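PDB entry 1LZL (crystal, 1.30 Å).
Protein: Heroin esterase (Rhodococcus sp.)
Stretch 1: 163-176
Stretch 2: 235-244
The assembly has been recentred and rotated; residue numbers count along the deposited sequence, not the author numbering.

Stretch 1 (163-176) GGLAAGTVLKARDE
Stretch 2 235-244: SIYAAPSRAT

Residues 163-176 form a continuous α-helix, with phi/psi close to -65/-42 up to Asp-175, relaxing to -85/-23 at Glu-176, and i to i+4 backbone hydrogen bonds of 2.8-3.0 Å between N and O, from Ala-167 N to Gly-163 O through Glu-176 N to Lys-172 O. Against it packs an irregular segment, 235-244, in which residues 236-238 have helical phi/psi without the regular bonds and 240-242 make a 3-10 turn, closed by Ala-243 N to Pro-240 O (2.9 Å). The closest CA atoms are those of Gly-168 and Tyr-237, 4.1 Å apart, and the contact buries 448 Å² in total.

Tyr-237 contributes the largest share. Its CA-to-CB bond points sideways, but chi1 of -50° (m) and chi2 of -60° bring the ring along the helix from Gly-168 to Asp-175. The hydroxyl ends this path by donating a short hydrogen bond, 2.6 Å from Tyr-237 OH to Asp-175 OD2, with the carboxylate at the ring edge. Asp-175 (chi1 -71°, m) uses its other oxygen within the helix: Asp-175 OD1 accepts from Arg-174 NE at 3.0 Å and from Arg-174 NH2 at 2.9 Å, the latter pair also forming a salt bridge. Lys-172 (chi1 t, chi2 t, chi3 m, chi4 -101°) covers one ring face. Its CE stands 3.8 Å from the centroid of the Tyr-237 ring and 18° off the normal, a CH-π contact; NZ lies 4.4 Å from that centroid and 32° off the normal, an off-centre cation-π interaction. A water donates to Glu-176 OE2 at 2.6 Å and, weakly, to Tyr-237 OH at 2.8 Å, while accepting a weak bond from Lys-172 NZ at 3.3 Å.

The close backbone approach depends on Gly-168. Its CA lies 3.6 Å from Tyr-237 O in a CA-H...O contact with an angle of 150° at the hydrogen, and a CB built here would point toward the other stretch, only 2.2 Å from that oxygen.

Leu-171 and Pro-240 form the apolar part of the contact, both with CA-to-CB bonds directed toward the opposing stretch. Leu-171 (chi1 -77°, m; chi2 158°, t) places CD1 3.8 Å from Pro-240 CB and 4.2 Å from Ala-243 CB, while its CB is 3.9 Å from Tyr-237 CE1. The Cγ-exo ring of Pro-240 rests on the preceding helical turn, its CG 3.7 Å from Ala-167 CB, 3.6 Å from Gly-168 N and 3.8 Å from Gly-164 O.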

# COMPACT_ATOMS: atom_id res chain seq x y z
N GLY A 163 -0.86 -1.19 1.70
CA GLY A 163 -0.53 -0.55 2.97
C GLY A 163 -0.64 -1.49 4.14
O GLY A 163 0.14 -1.40 5.11
N GLY A 164 -1.58 -2.45 4.11
CA GLY A 164 -1.60 -3.48 5.15
C GLY A 164 -0.40 -4.41 5.05
O GLY A 164 0.28 -4.70 6.03
N LEU A 165 -0.07 -4.82 3.84
CA LEU A 165 1.15 -5.62 3.61
C LEU A 165 2.40 -4.85 4.02
O LEU A 165 3.31 -5.43 4.62
CB LEU A 165 1.23 -6.01 2.15
CG LEU A 165 0.16 -7.00 1.64
CD1 LEU A 165 0.16 -7.09 0.12
CD2 LEU A 165 0.36 -8.38 2.23
N ALA A 166 2.45 -3.53 3.71
CA ALA A 166 3.60 -2.71 4.16
C ALA A 166 3.69 -2.71 5.68
O ALA A 166 4.76 -2.94 6.27
CB ALA A 166 3.38 -1.32 3.60
N ALA A 167 2.58 -2.40 6.34
CA ALA A 167 2.58 -2.36 7.82
C ALA A 167 2.95 -3.71 8.40
O ALA A 167 3.71 -3.77 9.40
CB ALA A 167 1.23 -1.90 8.33
N GLY A 168 2.50 -4.82 7.83
CA GLY A 168 2.87 -6.12 8.32
C GLY A 168 4.33 -6.45 8.08
O GLY A 168 5.00 -7.06 8.96
N THR A 169 4.83 -6.06 6.90
CA THR A 169 6.24 -6.21 6.59
C THR A 169 7.10 -5.39 7.54
O THR A 169 8.18 -5.87 7.97
CB THR A 169 6.49 -5.76 5.14
OG1 THR A 169 5.74 -6.69 4.30
CG2 THR A 169 7.96 -5.90 4.79
N VAL A 170 6.69 -4.19 7.89
CA VAL A 170 7.45 -3.34 8.82
C VAL A 170 7.42 -3.90 10.22
O VAL A 170 8.48 -3.90 10.88
CB VAL A 170 6.94 -1.89 8.73
CG1 VAL A 170 7.48 -1.03 9.89
CG2 VAL A 170 7.31 -1.28 7.38
N LEU A 171 6.31 -4.45 10.69
CA LEU A 171 6.26 -5.17 11.96
C LEU A 171 7.24 -6.35 11.92
O LEU A 171 8.01 -6.52 12.88
CB LEU A 171 4.85 -5.68 12.31
CG LEU A 171 3.96 -4.55 12.84
CD1 LEU A 171 2.49 -4.95 12.66
CD2 LEU A 171 4.31 -4.28 14.30
N LYS A 172 7.19 -7.14 10.84
CA LYS A 172 8.05 -8.31 10.73
C LYS A 172 9.51 -7.90 10.72
O LYS A 172 10.36 -8.55 11.39
CB LYS A 172 7.67 -9.09 9.44
CG LYS A 172 8.49 -10.38 9.34
CD LYS A 172 7.79 -11.33 8.36
CE LYS A 172 6.64 -12.03 9.10
NZ LYS A 172 6.98 -13.43 9.52
N ALA A 173 9.87 -6.83 10.04
CA ALA A 173 11.26 -6.33 9.95
C ALA A 173 11.77 -5.94 11.34
O ALA A 173 12.88 -6.31 11.73
CB ALA A 173 11.38 -5.20 8.94
N ARG A 174 10.90 -5.23 12.08
CA ARG A 174 11.32 -4.87 13.43
C ARG A 174 11.53 -6.08 14.29
O ARG A 174 12.56 -6.22 14.97
CB ARG A 174 10.24 -3.95 14.05
CG ARG A 174 10.60 -3.58 15.48
CD ARG A 174 9.42 -3.13 16.28
NE ARG A 174 8.44 -4.20 16.46
CZ ARG A 174 7.21 -4.03 16.99
NH1 ARG A 174 6.77 -2.84 17.41
NH2 ARG A 174 6.43 -5.11 17.08
N ASP A 175 10.52 -6.98 14.25
CA ASP A 175 10.58 -8.15 15.13
C ASP A 175 11.75 -9.08 14.83
O ASP A 175 12.32 -9.67 15.77
CB ASP A 175 9.27 -8.92 15.02
CG ASP A 175 8.09 -8.22 15.66
OD1 ASP A 175 8.28 -7.18 16.33
OD2 ASP A 175 6.95 -8.70 15.49
N GLU A 176 12.15 -9.22 13.56
CA GLU A 176 13.23 -10.15 13.23
C GLU A 176 14.60 -9.50 13.40
O GLU A 176 15.56 -10.28 13.59
CB GLU A 176 13.07 -10.65 11.79
CG GLU A 176 11.88 -11.55 11.58
CD GLU A 176 11.69 -12.63 12.63
OE1 GLU A 176 12.68 -13.23 13.12
OE2 GLU A 176 10.55 -12.97 13.04
N SER A 235 -2.62 -13.56 12.64
CA SER A 235 -1.31 -12.95 12.81
C SER A 235 -1.31 -11.42 12.74
O SER A 235 -2.01 -10.81 11.93
CB SER A 235 -0.41 -13.49 11.68
OG SER A 235 0.89 -12.85 11.80
N ILE A 236 -0.51 -10.81 13.61
CA ILE A 236 -0.34 -9.35 13.54
C ILE A 236 0.29 -8.97 12.20
O ILE A 236 0.15 -7.78 11.84
CB ILE A 236 0.52 -8.81 14.69
CG1 ILE A 236 1.99 -9.28 14.61
CG2 ILE A 236 -0.15 -9.11 16.01
CD1 ILE A 236 2.89 -8.57 15.60
N TYR A 237 0.95 -9.88 11.49
CA TYR A 237 1.49 -9.50 10.20
C TYR A 237 0.41 -9.53 9.11
O TYR A 237 0.64 -8.91 8.05
CB TYR A 237 2.66 -10.41 9.82
CG TYR A 237 3.67 -10.53 10.95
CD1 TYR A 237 4.32 -9.43 11.46
CD2 TYR A 237 3.98 -11.75 11.52
CE1 TYR A 237 5.24 -9.51 12.48
CE2 TYR A 237 4.89 -11.86 12.56
CZ TYR A 237 5.54 -10.74 13.03
OH TYR A 237 6.43 -10.86 14.08
N ALA A 238 -0.70 -10.22 9.34
CA ALA A 238 -1.85 -10.23 8.46
C ALA A 238 -2.70 -8.99 8.71
O ALA A 238 -3.14 -8.34 7.76
CB ALA A 238 -2.70 -11.49 8.66
N ALA A 239 -2.96 -8.70 10.00
CA ALA A 239 -3.85 -7.60 10.39
C ALA A 239 -3.12 -6.75 11.43
O ALA A 239 -3.27 -7.02 12.65
CB ALA A 239 -5.17 -8.14 10.96
N PRO A 240 -2.28 -5.83 10.99
CA PRO A 240 -1.46 -5.03 11.91
C PRO A 240 -2.26 -4.34 13.00
O PRO A 240 -1.69 -4.10 14.08
CB PRO A 240 -0.80 -4.03 10.95
CG PRO A 240 -0.64 -4.84 9.67
CD PRO A 240 -1.93 -5.60 9.56
N SER A 241 -3.54 -4.02 12.80
CA SER A 241 -4.29 -3.41 13.89
C SER A 241 -4.35 -4.31 15.12
O SER A 241 -4.58 -3.78 16.22
CB SER A 241 -5.72 -3.11 13.42
OG SER A 241 -5.71 -2.18 12.33
N ARG A 242 -4.18 -5.62 14.94
CA ARG A 242 -4.17 -6.53 16.12
C ARG A 242 -2.87 -6.46 16.89
O ARG A 242 -2.79 -7.01 18.02
CB ARG A 242 -4.45 -7.95 15.64
CG ARG A 242 -5.90 -8.12 15.16
CD ARG A 242 -6.07 -9.56 14.69
NE ARG A 242 -7.39 -9.90 14.18
CZ ARG A 242 -8.27 -10.68 14.81
NH1 ARG A 242 -7.98 -11.20 16.01
NH2 ARG A 242 -9.43 -10.96 14.26
N ALA A 243 -1.83 -5.81 16.39
CA ALA A 243 -0.63 -5.76 17.22
C ALA A 243 -0.78 -4.87 18.44
O ALA A 243 -1.34 -3.80 18.34
CB ALA A 243 0.49 -5.15 16.39
N THR A 244 -0.24 -5.28 19.58
CA THR A 244 -0.33 -4.50 20.80
C THR A 244 0.94 -3.71 21.11
O THR A 244 0.91 -2.75 21.88
CB THR A 244 -0.63 -5.44 22.01
OG1 THR A 244 0.36 -6.47 22.05
CG2 THR A 244 -1.99 -6.07 21.82
O HOH W 1 8.03 -12.60 12.59